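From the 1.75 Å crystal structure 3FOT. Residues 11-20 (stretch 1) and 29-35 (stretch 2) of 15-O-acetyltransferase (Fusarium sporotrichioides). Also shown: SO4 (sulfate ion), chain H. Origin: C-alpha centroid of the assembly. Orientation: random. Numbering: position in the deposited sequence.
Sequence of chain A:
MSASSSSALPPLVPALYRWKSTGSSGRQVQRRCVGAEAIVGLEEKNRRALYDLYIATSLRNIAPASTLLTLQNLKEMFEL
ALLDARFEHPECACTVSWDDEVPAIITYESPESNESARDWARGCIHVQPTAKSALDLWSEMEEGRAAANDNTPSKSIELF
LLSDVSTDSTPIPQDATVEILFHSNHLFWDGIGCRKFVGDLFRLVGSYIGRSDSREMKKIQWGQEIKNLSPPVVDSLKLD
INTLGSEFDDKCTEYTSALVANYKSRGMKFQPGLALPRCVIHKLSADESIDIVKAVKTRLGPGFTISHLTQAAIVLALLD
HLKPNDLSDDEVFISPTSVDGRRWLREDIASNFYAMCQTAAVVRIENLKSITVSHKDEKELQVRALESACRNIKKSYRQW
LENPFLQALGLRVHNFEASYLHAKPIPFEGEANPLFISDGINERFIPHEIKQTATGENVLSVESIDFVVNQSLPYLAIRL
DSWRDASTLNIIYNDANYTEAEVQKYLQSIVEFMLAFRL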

ATOM      1  N   PRO A  11     -19.759   2.233 -18.646  1.00 32.50           N
ATOM      2  CA  PRO A  11     -20.335   2.027 -17.303  1.00 33.01           C
ATOM      3  C   PRO A  11     -19.870   0.742 -16.598  1.00 33.41           C
ATOM      4  O   PRO A  11     -19.234  -0.111 -17.221  1.00 33.36           O
ATOM      5  CB  PRO A  11     -21.842   1.932 -17.590  1.00 33.09           C
ATOM      6  CG  PRO A  11     -21.914   1.337 -18.977  1.00 33.21           C
ATOM      7  CD  PRO A  11     -20.684   1.813 -19.721  1.00 32.84           C
ATOM      8  N   LEU A  12     -20.183   0.625 -15.304  1.00 33.89           N
ATOM      9  CA  LEU A  12     -20.217  -0.674 -14.619  1.00 34.38           C
ATOM     10  C   LEU A  12     -21.658  -1.155 -14.694  1.00 34.74           C
ATOM     11  O   LEU A  12     -22.546  -0.346 -14.422  1.00 35.99           O
ATOM     12  CB  LEU A  12     -19.877  -0.537 -13.132  1.00 34.20           C
ATOM     13  CG  LEU A  12     -18.772   0.350 -12.575  1.00 32.95           C
ATOM     14  CD1 LEU A  12     -19.084   0.686 -11.132  1.00 31.47           C
ATOM     15  CD2 LEU A  12     -17.428  -0.333 -12.710  1.00 30.57           C
ATOM     16  N   VAL A  13     -21.957  -2.429 -14.994  1.00 34.79           N
ATOM     17  CA  VAL A  13     -21.051  -3.563 -15.269  1.00 34.52           C
ATOM     18  C   VAL A  13     -20.948  -4.654 -14.172  1.00 34.10           C
ATOM     19  O   VAL A  13     -20.188  -5.599 -14.342  1.00 34.30           O
ATOM     20  CB  VAL A  13     -19.673  -3.090 -15.687  1.00 34.78           C
ATOM     21  N   PRO A  14     -21.750  -4.575 -13.089  1.00 33.76           N
ATOM     22  CA  PRO A  14     -21.461  -5.424 -11.918  1.00 33.40           C
ATOM     23  C   PRO A  14     -21.296  -6.913 -12.225  1.00 32.79           C
ATOM     24  O   PRO A  14     -20.383  -7.551 -11.698  1.00 32.46           O
ATOM     25  CB  PRO A  14     -22.689  -5.224 -11.021  1.00 33.39           C
ATOM     26  CG  PRO A  14     -23.231  -3.923 -11.417  1.00 34.24           C
ATOM     27  CD  PRO A  14     -22.970  -3.777 -12.879  1.00 33.68           C
ATOM     28  N   ALA A  15     -22.181  -7.458 -13.063  1.00 32.31           N
ATOM     29  CA  ALA A  15     -22.173  -8.879 -13.410  1.00 31.35           C
ATOM     30  C   ALA A  15     -20.805  -9.323 -13.895  1.00 30.64           C
ATOM     31  O   ALA A  15     -20.320 -10.396 -13.511  1.00 30.82           O
ATOM     32  CB  ALA A  15     -23.238  -9.175 -14.474  1.00 32.01           C
ATOM     33  N   LEU A  16     -20.185  -8.473 -14.718  1.00 29.27           N
ATOM     34  CA  LEU A  16     -18.858  -8.713 -15.282  1.00 28.39           C
ATOM     35  C   LEU A  16     -17.771  -9.114 -14.282  1.00 26.46           C
ATOM     36  O   LEU A  16     -16.805  -9.749 -14.669  1.00 26.44           O
ATOM     37  CB  LEU A  16     -18.373  -7.469 -16.024  1.00 28.52           C
ATOM     38  CG  LEU A  16     -18.192  -7.501 -17.536  1.00 29.19           C
ATOM     39  CD1 LEU A  16     -19.470  -7.975 -18.220  1.00 28.68           C
ATOM     40  CD2 LEU A  16     -17.800  -6.102 -18.010  1.00 29.58           C
ATOM     41  N   TYR A  17     -17.936  -8.729 -13.015  1.00 25.44           N
ATOM     42  CA  TYR A  17     -16.876  -8.843 -11.994  1.00 23.37           C
ATOM     43  C   TYR A  17     -17.136  -9.798 -10.834  1.00 22.65           C
ATOM     44  O   TYR A  17     -16.443  -9.743  -9.815  1.00 21.66           O
ATOM     45  CB  TYR A  17     -16.596  -7.449 -11.398  1.00 24.29           C
ATOM     46  CG  TYR A  17     -16.583  -6.350 -12.412  1.00 24.68           C
ATOM     47  CD1 TYR A  17     -15.597  -6.299 -13.398  1.00 23.30           C
ATOM     48  CD2 TYR A  17     -17.559  -5.350 -12.394  1.00 25.15           C
ATOM     49  CE1 TYR A  17     -15.576  -5.284 -14.328  1.00 24.15           C
ATOM     50  CE2 TYR A  17     -17.547  -4.345 -13.322  1.00 24.40           C
ATOM     51  CZ  TYR A  17     -16.560  -4.318 -14.282  1.00 24.39           C
ATOM     52  OH  TYR A  17     -16.537  -3.322 -15.211  1.00 27.01           O
ATOM     53  N   ARG A  18     -18.132 -10.669 -10.961  1.00 20.41           N
ATOM     54  CA  ARG A  18     -18.457 -11.567  -9.868  1.00 19.98           C
ATOM     55  C   ARG A  18     -17.624 -12.831  -9.933  1.00 18.84           C
ATOM     56  O   ARG A  18     -17.088 -13.160 -10.976  1.00 17.92           O
ATOM     57  CB  ARG A  18     -19.948 -11.918  -9.902  1.00 20.01           C
ATOM     58  CG  ARG A  18     -20.800 -10.733  -9.543  1.00 21.92           C
ATOM     59  CD  ARG A  18     -22.285 -10.982  -9.738  1.00 24.20           C
ATOM     60  NE  ARG A  18     -22.989  -9.762  -9.380  1.00 24.16           N
ATOM     61  CZ  ARG A  18     -24.061  -9.292  -9.996  1.00 26.22           C
ATOM     62  NH1 ARG A  18     -24.579  -9.943 -11.029  1.00 27.92           N
ATOM     63  NH2 ARG A  18     -24.606  -8.165  -9.578  1.00 26.47           N
ATOM     64  N   TRP A  19     -17.499 -13.522  -8.808  1.00 18.59           N
ATOM     65  CA  TRP A  19     -16.807 -14.805  -8.805  1.00 18.74           C
ATOM     66  C   TRP A  19     -17.634 -15.815  -9.612  1.00 19.93           C
ATOM     67  O   TRP A  19     -18.856 -15.815  -9.524  1.00 20.30           O
ATOM     68  CB  TRP A  19     -16.638 -15.304  -7.385  1.00 18.16           C
ATOM     69  CG  TRP A  19     -15.609 -14.565  -6.533  1.00 16.50           C
ATOM     70  CD1 TRP A  19     -15.860 -13.789  -5.446  1.00 17.24           C
ATOM     71  CD2 TRP A  19     -14.179 -14.581  -6.693  1.00 16.45           C
ATOM     72  NE1 TRP A  19     -14.680 -13.319  -4.908  1.00 16.43           N
ATOM     73  CE2 TRP A  19     -13.633 -13.785  -5.655  1.00 14.70           C
ATOM     74  CE3 TRP A  19     -13.312 -15.179  -7.612  1.00 14.90           C
ATOM     75  CZ2 TRP A  19     -12.252 -13.582  -5.505  1.00 15.45           C
ATOM     76  CZ3 TRP A  19     -11.920 -14.993  -7.450  1.00 15.31           C
ATOM     77  CH2 TRP A  19     -11.417 -14.193  -6.408  1.00 14.31           C
ATOM     78  N   LYS A  20     -16.959 -16.648 -10.398  1.00 20.66           N
ATOM     79  CA  LYS A  20     -17.605 -17.693 -11.218  1.00 21.14           C
ATOM     80  C   LYS A  20     -16.869 -19.015 -11.010  1.00 20.93           C
ATOM     81  O   LYS A  20     -15.645 -19.042 -11.095  1.00 20.36           O
ATOM     82  CB  LYS A  20     -17.522 -17.297 -12.694  1.00 21.00           C
ATOM     83  CG  LYS A  20     -17.937 -18.381 -13.681  1.00 24.06           C
ATOM     84  N   VAL A  29     -12.540 -20.844  -8.722  1.00 13.31           N
ATOM     85  CA  VAL A  29     -13.401 -19.700  -9.074  1.00 13.18           C
ATOM     86  C   VAL A  29     -12.511 -18.631  -9.710  1.00 13.28           C
ATOM     87  O   VAL A  29     -11.304 -18.574  -9.426  1.00 12.67           O
ATOM     88  CB  VAL A  29     -14.188 -19.106  -7.866  1.00 12.59           C
ATOM     89  CG1 VAL A  29     -15.323 -20.044  -7.428  1.00 14.78           C
ATOM     90  CG2 VAL A  29     -13.264 -18.788  -6.664  1.00 13.59           C
ATOM     91  N   GLN A  30     -13.091 -17.809 -10.580  1.00 13.47           N
ATOM     92  CA  GLN A  30     -12.355 -16.727 -11.178  1.00 14.29           C
ATOM     93  C   GLN A  30     -13.218 -15.475 -11.287  1.00 13.53           C
ATOM     94  O   GLN A  30     -14.459 -15.555 -11.285  1.00 14.07           O
ATOM     95  CB  GLN A  30     -11.775 -17.119 -12.540  1.00 14.80           C
ATOM     96  CG  GLN A  30     -12.797 -17.253 -13.662  1.00 18.28           C
ATOM     97  CD  GLN A  30     -12.161 -17.702 -14.984  1.00 18.18           C
ATOM     98  OE1 GLN A  30     -11.025 -18.173 -15.028  1.00 23.22           O
ATOM     99  NE2 GLN A  30     -12.915 -17.564 -16.058  1.00 25.97           N
ATOM    100  N   ARG A  31     -12.563 -14.327 -11.361  1.00 12.30           N
ATOM    101  CA  ARG A  31     -13.286 -13.085 -11.667  1.00 12.69           C
ATOM    102  C   ARG A  31     -12.443 -12.126 -12.484  1.00 13.05           C
ATOM    103  O   ARG A  31     -11.199 -12.086 -12.350  1.00 12.59           O
ATOM    104  CB  ARG A  31     -13.813 -12.405 -10.399  1.00 13.06           C
ATOM    105  CG  ARG A  31     -12.729 -11.810  -9.524  1.00 10.92           C
ATOM    106  CD  ARG A  31     -13.326 -11.214  -8.237  1.00 12.90           C
ATOM    107  NE  ARG A  31     -12.254 -10.761  -7.339  1.00 13.63           N
ATOM    108  CZ  ARG A  31     -11.642  -9.577  -7.433  1.00 12.42           C
ATOM    109  NH1 ARG A  31     -10.680  -9.264  -6.566  1.00 13.73           N
ATOM    110  NH2 ARG A  31     -11.970  -8.719  -8.407  1.00  9.19           N
ATOM    111  N   ARG A  32     -13.121 -11.353 -13.338  1.00 12.41           N
ATOM    112  CA  ARG A  32     -12.472 -10.251 -14.039  1.00 12.85           C
ATOM    113  C   ARG A  32     -12.207  -9.135 -13.032  1.00 12.88           C
ATOM    114  O   ARG A  32     -13.103  -8.729 -12.294  1.00 13.63           O
ATOM    115  CB  ARG A  32     -13.332  -9.752 -15.202  1.00 12.47           C
ATOM    116  CG  ARG A  32     -12.683  -8.648 -16.025  1.00 14.93           C
ATOM    117  CD  ARG A  32     -11.547  -9.144 -16.907  1.00 15.53           C
ATOM    118  NE  ARG A  32     -11.969 -10.248 -17.780  1.00 16.85           N
ATOM    119  CZ  ARG A  32     -11.247 -10.738 -18.782  1.00 17.69           C
ATOM    120  NH1 ARG A  32     -10.038 -10.253 -19.069  1.00 15.18           N
ATOM    121  NH2 ARG A  32     -11.747 -11.728 -19.508  1.00 21.82           N
ATOM    122  N   CYS A  33     -10.968  -8.648 -12.984  1.00 12.65           N
ATOM    123  CA  CYS A  33     -10.628  -7.629 -12.006  1.00 12.19           C
ATOM    124  C   CYS A  33     -11.270  -6.287 -12.395  1.00 12.28           C
ATOM    125  O   CYS A  33     -11.745  -6.128 -13.541  1.00 12.62           O
ATOM    126  CB  CYS A  33      -9.101  -7.531 -11.832  1.00 12.48           C
ATOM    127  SG  CYS A  33      -8.263  -6.476 -13.014  1.00 13.51           S
ATOM    128  N   VAL A  34     -11.313  -5.349 -11.437  1.00 11.36           N
ATOM    129  CA  VAL A  34     -12.116  -4.121 -11.598  1.00 10.51           C
ATOM    130  C   VAL A  34     -11.434  -2.939 -10.930  1.00 10.53           C
ATOM    131  O   VAL A  34     -10.736  -3.107  -9.926  1.00  9.94           O
ATOM    132  CB  VAL A  34     -13.574  -4.305 -11.049  1.00 10.64           C
ATOM    133  CG1 VAL A  34     -13.605  -4.599  -9.532  1.00 11.30           C
ATOM    134  CG2 VAL A  34     -14.456  -3.064 -11.373  1.00 10.98           C
ATOM    135  N   GLY A  35     -11.597  -1.755 -11.521  1.00  9.37           N
ATOM    136  CA  GLY A  35     -11.134  -0.538 -10.881  1.00  9.38           C
ATOM    137  C   GLY A  35      -9.628  -0.530 -10.751  1.00  8.77           C
ATOM    138  O   GLY A  35      -8.915  -0.834 -11.706  1.00  9.20           O
TER
HETATM  139  S   SO4 H 526     -26.892  -7.913 -12.187  1.00 50.48           S
HETATM  140  O1  SO4 H 526     -26.264  -7.077 -11.160  1.00 49.35           O
HETATM  141  O2  SO4 H 526     -25.911  -8.808 -12.818  1.00 49.54           O
HETATM  142  O3  SO4 H 526     -27.960  -8.743 -11.610  1.00 48.96           O
HETATM  143  O4  SO4 H 526     -27.452  -7.035 -13.226  1.00 50.30           O
HETATM  144  O   HOH W   1     -15.873 -11.862 -13.371  1.00 25.71           O
HETATM  145  O   HOH W   2     -14.043  -8.442 -10.038  1.00 22.73           O

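Stretch 1 touches stretch 2 lightly at L12, leaves it through V13 to A15, and runs alongside it from Y17 on. P11 lies out of reach, but L12 points toward stretch 2, and its CD2 comes within 4.3 Å of V34 CG2, a contact suited to two branched aliphatic side chains. After a cis peptide bond comes V13, and a 3-10 turn follows it, covering P14 to L16: the Y17 N to P14 O hydrogen bond (3.0 Å) closes it, helped by a weak one from L16 N to V13 O (2.9 Å).

Two waters bridge groups that make no direct hydrogen bond across the stretches. Water 1 donates to L16 O and R18 O and accepts from R32 N.

The turn delivers Y17, whose flat ring accepts V34 on one face. V34 CG2 sits 3.7 Å from the centroid of the Y17 ring and almost on its normal, a CH-pi contact between a methyl group and the electron-rich face. Water 2 supplies the protons that the carbonyls Y17 O and R32 O both need, and accepts from R31 NH2.

R18 itself points away from stretch 2, and its long side chain instead holds sulfate, with hydrogen bonds of 2.5 Å from R18 NH1 to SO4 O2 and from R18 NH2 to SO4 O1.

W19 starts sideways, yet its broad indole reaches back over stretch 2. R31 CD lies 3.6 Å from the centroid of the W19 six-membered ring, over the face, so the arginine's aliphatic portion packs on the aromatic surface. W19 CE3 also meets V29 CG2 at 3.7 Å.

At K20 the backbones finally pair. Antiparallel hydrogen bonds run from K20 N to Q30 O and from Q30 N to K20 O, both 2.9 Å, supplemented by a CA-H...O contact from V29 CA to K20 O (3.1 Å). These bonds use backbone atoms only, so the pairing asks little of the side chains beyond a free N-H at each position; the K20 and Q30 side chains share one face of the sheet.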